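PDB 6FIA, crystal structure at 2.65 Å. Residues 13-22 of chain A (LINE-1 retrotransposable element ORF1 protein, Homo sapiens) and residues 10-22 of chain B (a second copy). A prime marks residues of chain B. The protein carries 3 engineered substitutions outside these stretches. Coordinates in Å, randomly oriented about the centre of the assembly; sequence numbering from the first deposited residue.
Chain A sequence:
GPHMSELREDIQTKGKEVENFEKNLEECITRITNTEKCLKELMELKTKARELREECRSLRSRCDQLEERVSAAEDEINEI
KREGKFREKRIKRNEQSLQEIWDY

Chain A, residues 13-22: TKGKEVENFE
Chain B, residues 10-22: DIQTKGKEVENFE

What holds the centre of this contact together? Two helical stretches, residues 13-22 and 10′-22′, run in nearly the same direction, their axes 26° apart and 9.6 Å from each other at closest approach, and valines and phenylalanines form the apolar centre of the contact. Val18′, chi1 170° (t), points toward the partner helix and sets its CG1 4.0 Å from Phe21 CB and 3.6 Å from the backbone oxygen Glu17 O. Val18, also t at 166°, points away, yet its CG2 still lies 3.9 Å from Val18′ CG2. Phe21 points toward the other chain with chi1 t and chi2 78°, which carries its CE1 to 3.4 Å from Phe21′ CB. Phe21′ starts out toward the partner as well, but chi1 m (-71°) and chi2 -24° lead its ring away. The two rings are therefore oblique, their centroids 6.0 Å apart and their planes at 44°.

How are the two backbones aligned? Both are helical throughout, with phi between -57° and -77° and psi between -24° and -54°, and both continue beyond the stretches at each end. Successive i to i+4 hydrogen bonds maintain them, such as Phe21 N to Glu17 O at 3.0 Å and Glu22′ N to Val18′ O at 3.0 Å. Val18 is level with its own counterpart, its CA 6.6 Å from Val18′ CA. On one side of this pair Lys14 CA is 5.4 Å from Gly15′ CA, and on the other Phe21 CA is 6.0 Å from Glu22′ CA, so the register is offset by one residue at both.

Why can Lys14 lie so close to the other helix? Gly15′ leaves room for it: an ideal CB there would fall 2.4 Å from Lys14 CE, a clash. Lys14 points toward chain B and folds through chi angles of -59°, -35°, -179° and -62° (m, m, t, m). Its aliphatic chain packs on the backbone, with CD 3.7 Å from Gly15′ CA and CG 3.5 Å from Ile11′ O. The amine continues past these atoms, and NZ stops 4.0 Å from Gln12′ CG.

What happens where the contact turns polar? Glu22′, chi1 m (-81°) and chi2 -98°, bends inward, bringing its CG to the edge of the Phe21 ring, 3.8 Å from Phe21 CD1. Its OE2 accepts a weak hydrogen bond from Asn20 ND2 at 3.2 Å and 134°, the sole hydrogen bond across the stretches; Asn20 reaches it with chi1 t and chi2 52°. Phe21 N lies 3.1 Å from the same Glu22′ OE2, but at a poor angle, and is already bonded within its helix. Glu17, extended with chi1 m and chi2 t, finds no donor across the contact: its OE1 sits 3.0 Å from Gly15′ O and 3.4 Å from Glu19′ OE2, the latter an approach of like charges.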

# COMPACT_ATOMS: atom_id res chain seq x y z
N THR A 13 -17.12 -42.86 -44.08
CA THR A 13 -17.34 -42.93 -42.64
C THR A 13 -16.05 -42.57 -41.91
O THR A 13 -16.03 -41.63 -41.13
CB THR A 13 -17.90 -44.32 -42.23
OG1 THR A 13 -19.16 -44.51 -42.87
CG2 THR A 13 -18.07 -44.48 -40.70
N LYS A 14 -14.96 -43.26 -42.23
CA LYS A 14 -13.70 -43.02 -41.55
C LYS A 14 -13.09 -41.66 -41.92
O LYS A 14 -12.42 -41.06 -41.09
CB LYS A 14 -12.73 -44.19 -41.72
CG LYS A 14 -13.28 -45.56 -41.18
CD LYS A 14 -14.18 -45.44 -39.89
CE LYS A 14 -14.68 -46.77 -39.36
NZ LYS A 14 -15.55 -47.48 -40.34
N GLY A 15 -13.45 -41.14 -43.09
CA GLY A 15 -13.02 -39.82 -43.54
C GLY A 15 -13.66 -38.71 -42.74
O GLY A 15 -12.96 -37.78 -42.31
N LYS A 16 -15.00 -38.79 -42.55
CA LYS A 16 -15.80 -37.85 -41.75
C LYS A 16 -15.33 -37.86 -40.30
O LYS A 16 -15.28 -36.79 -39.68
CB LYS A 16 -17.31 -38.19 -41.81
CG LYS A 16 -18.03 -37.71 -43.08
CD LYS A 16 -19.27 -38.54 -43.39
CE LYS A 16 -19.84 -38.27 -44.77
NZ LYS A 16 -20.95 -39.21 -45.10
N GLU A 17 -14.99 -39.04 -39.75
CA GLU A 17 -14.48 -39.14 -38.38
C GLU A 17 -13.11 -38.42 -38.25
O GLU A 17 -12.87 -37.73 -37.27
CB GLU A 17 -14.33 -40.61 -37.94
CG GLU A 17 -15.63 -41.38 -37.75
CD GLU A 17 -15.43 -42.84 -37.37
OE1 GLU A 17 -14.37 -43.16 -36.77
OE2 GLU A 17 -16.32 -43.67 -37.66
N VAL A 18 -12.22 -38.60 -39.26
CA VAL A 18 -10.88 -37.99 -39.30
C VAL A 18 -10.98 -36.46 -39.45
O VAL A 18 -10.22 -35.74 -38.80
CB VAL A 18 -9.92 -38.66 -40.36
CG1 VAL A 18 -8.68 -37.80 -40.63
CG2 VAL A 18 -9.51 -40.06 -39.92
N GLU A 19 -11.96 -35.97 -40.28
CA GLU A 19 -12.20 -34.53 -40.48
C GLU A 19 -12.74 -33.88 -39.24
O GLU A 19 -12.34 -32.76 -38.92
CB GLU A 19 -13.13 -34.25 -41.68
CG GLU A 19 -12.44 -34.42 -43.03
CD GLU A 19 -12.61 -33.31 -44.06
OE1 GLU A 19 -13.56 -32.50 -43.96
OE2 GLU A 19 -11.77 -33.28 -44.99
N ASN A 20 -13.69 -34.53 -38.57
CA ASN A 20 -14.25 -33.97 -37.35
C ASN A 20 -13.14 -33.89 -36.31
O ASN A 20 -12.98 -32.85 -35.67
CB ASN A 20 -15.48 -34.79 -36.85
CG ASN A 20 -16.36 -34.06 -35.83
OD1 ASN A 20 -16.81 -32.93 -36.04
ND2 ASN A 20 -16.64 -34.72 -34.71
N PHE A 21 -12.27 -34.92 -36.25
CA PHE A 21 -11.16 -34.89 -35.30
C PHE A 21 -10.28 -33.66 -35.51
O PHE A 21 -10.05 -32.91 -34.56
CB PHE A 21 -10.33 -36.20 -35.33
CG PHE A 21 -9.21 -36.20 -34.32
CD1 PHE A 21 -9.47 -36.45 -32.98
CD2 PHE A 21 -7.91 -35.90 -34.69
CE1 PHE A 21 -8.44 -36.41 -32.03
CE2 PHE A 21 -6.88 -35.86 -33.74
CZ PHE A 21 -7.15 -36.13 -32.42
N GLU A 22 -9.82 -33.44 -36.76
CA GLU A 22 -8.93 -32.34 -37.16
C GLU A 22 -9.51 -30.95 -36.84
O GLU A 22 -8.79 -30.07 -36.36
CB GLU A 22 -8.60 -32.44 -38.67
CG GLU A 22 -7.65 -33.56 -39.03
CD GLU A 22 -7.45 -33.83 -40.51
OE1 GLU A 22 -7.98 -33.06 -41.35
OE2 GLU A 22 -6.76 -34.82 -40.84
N ASP B 10 -8.34 -53.23 -40.77
CA ASP B 10 -7.44 -52.13 -40.37
C ASP B 10 -8.13 -50.79 -40.54
O ASP B 10 -7.93 -49.90 -39.73
CB ASP B 10 -6.11 -52.15 -41.15
CG ASP B 10 -5.40 -53.51 -41.17
OD1 ASP B 10 -5.56 -54.28 -40.19
OD2 ASP B 10 -4.68 -53.78 -42.16
N ILE B 11 -8.98 -50.67 -41.60
CA ILE B 11 -9.77 -49.45 -41.87
C ILE B 11 -10.77 -49.20 -40.73
O ILE B 11 -10.92 -48.05 -40.31
CB ILE B 11 -10.42 -49.50 -43.30
CG1 ILE B 11 -9.36 -49.12 -44.37
CG2 ILE B 11 -11.70 -48.63 -43.40
CD1 ILE B 11 -9.74 -49.31 -45.79
N GLN B 12 -11.37 -50.27 -40.19
CA GLN B 12 -12.30 -50.16 -39.07
C GLN B 12 -11.57 -49.93 -37.71
O GLN B 12 -12.06 -49.17 -36.87
CB GLN B 12 -13.24 -51.37 -39.02
CG GLN B 12 -14.32 -51.32 -40.10
CD GLN B 12 -15.09 -52.62 -40.22
OE1 GLN B 12 -15.45 -53.26 -39.21
NE2 GLN B 12 -15.39 -53.03 -41.45
N THR B 13 -10.37 -50.57 -37.53
CA THR B 13 -9.53 -50.45 -36.33
C THR B 13 -8.94 -49.03 -36.20
O THR B 13 -8.95 -48.47 -35.10
CB THR B 13 -8.47 -51.56 -36.31
OG1 THR B 13 -9.13 -52.83 -36.33
CG2 THR B 13 -7.54 -51.49 -35.10
N LYS B 14 -8.41 -48.46 -37.31
CA LYS B 14 -7.87 -47.09 -37.33
C LYS B 14 -9.02 -46.07 -37.17
O LYS B 14 -8.80 -44.98 -36.66
CB LYS B 14 -7.02 -46.81 -38.60
CG LYS B 14 -5.82 -47.76 -38.84
CD LYS B 14 -4.58 -47.52 -37.93
CE LYS B 14 -3.28 -48.07 -38.51
NZ LYS B 14 -3.31 -49.56 -38.70
N GLY B 15 -10.23 -46.48 -37.57
CA GLY B 15 -11.46 -45.72 -37.38
C GLY B 15 -11.87 -45.71 -35.91
O GLY B 15 -12.23 -44.66 -35.38
N LYS B 16 -11.73 -46.89 -35.23
CA LYS B 16 -11.96 -47.07 -33.79
C LYS B 16 -10.98 -46.18 -33.00
O LYS B 16 -11.37 -45.53 -32.02
CB LYS B 16 -11.74 -48.54 -33.37
CG LYS B 16 -12.89 -49.50 -33.66
CD LYS B 16 -12.48 -50.95 -33.31
CE LYS B 16 -13.32 -52.00 -33.98
NZ LYS B 16 -12.67 -53.34 -33.96
N GLU B 17 -9.69 -46.17 -33.43
CA GLU B 17 -8.61 -45.39 -32.83
C GLU B 17 -8.93 -43.90 -32.80
O GLU B 17 -8.78 -43.27 -31.75
CB GLU B 17 -7.26 -45.65 -33.54
CG GLU B 17 -6.61 -46.96 -33.15
CD GLU B 17 -5.10 -46.92 -33.08
OE1 GLU B 17 -4.44 -47.29 -34.08
OE2 GLU B 17 -4.56 -46.51 -32.02
N VAL B 18 -9.44 -43.34 -33.93
CA VAL B 18 -9.82 -41.93 -34.10
C VAL B 18 -11.01 -41.56 -33.17
O VAL B 18 -11.02 -40.45 -32.64
CB VAL B 18 -10.06 -41.58 -35.60
CG1 VAL B 18 -10.69 -40.20 -35.76
CG2 VAL B 18 -8.76 -41.66 -36.40
N GLU B 19 -11.95 -42.49 -32.92
CA GLU B 19 -13.09 -42.28 -32.02
C GLU B 19 -12.61 -42.17 -30.57
O GLU B 19 -13.19 -41.42 -29.76
CB GLU B 19 -14.09 -43.44 -32.13
CG GLU B 19 -14.99 -43.39 -33.35
CD GLU B 19 -15.97 -44.54 -33.47
OE1 GLU B 19 -16.67 -44.83 -32.47
OE2 GLU B 19 -16.06 -45.15 -34.57
N ASN B 20 -11.56 -42.95 -30.24
CA ASN B 20 -10.94 -42.94 -28.91
C ASN B 20 -10.20 -41.62 -28.71
O ASN B 20 -10.24 -41.06 -27.62
CB ASN B 20 -10.01 -44.14 -28.72
CG ASN B 20 -9.33 -44.17 -27.36
OD1 ASN B 20 -9.94 -44.50 -26.33
ND2 ASN B 20 -8.06 -43.76 -27.33
N PHE B 21 -9.56 -41.09 -29.77
CA PHE B 21 -8.86 -39.80 -29.74
C PHE B 21 -9.86 -38.64 -29.58
O PHE B 21 -9.54 -37.66 -28.92
CB PHE B 21 -8.06 -39.60 -31.03
CG PHE B 21 -6.83 -40.46 -31.21
CD1 PHE B 21 -6.18 -41.01 -30.11
CD2 PHE B 21 -6.29 -40.67 -32.47
CE1 PHE B 21 -5.03 -41.78 -30.28
CE2 PHE B 21 -5.14 -41.44 -32.64
CZ PHE B 21 -4.52 -42.00 -31.54
N GLU B 22 -11.05 -38.77 -30.21
CA GLU B 22 -12.13 -37.79 -30.18
C GLU B 22 -12.68 -37.60 -28.79
O GLU B 22 -13.02 -36.48 -28.41
CB GLU B 22 -13.25 -38.20 -31.15
CG GLU B 22 -12.96 -37.84 -32.59
CD GLU B 22 -13.60 -36.56 -33.09
OE1 GLU B 22 -13.70 -35.58 -32.31
OE2 GLU B 22 -13.99 -36.54 -34.28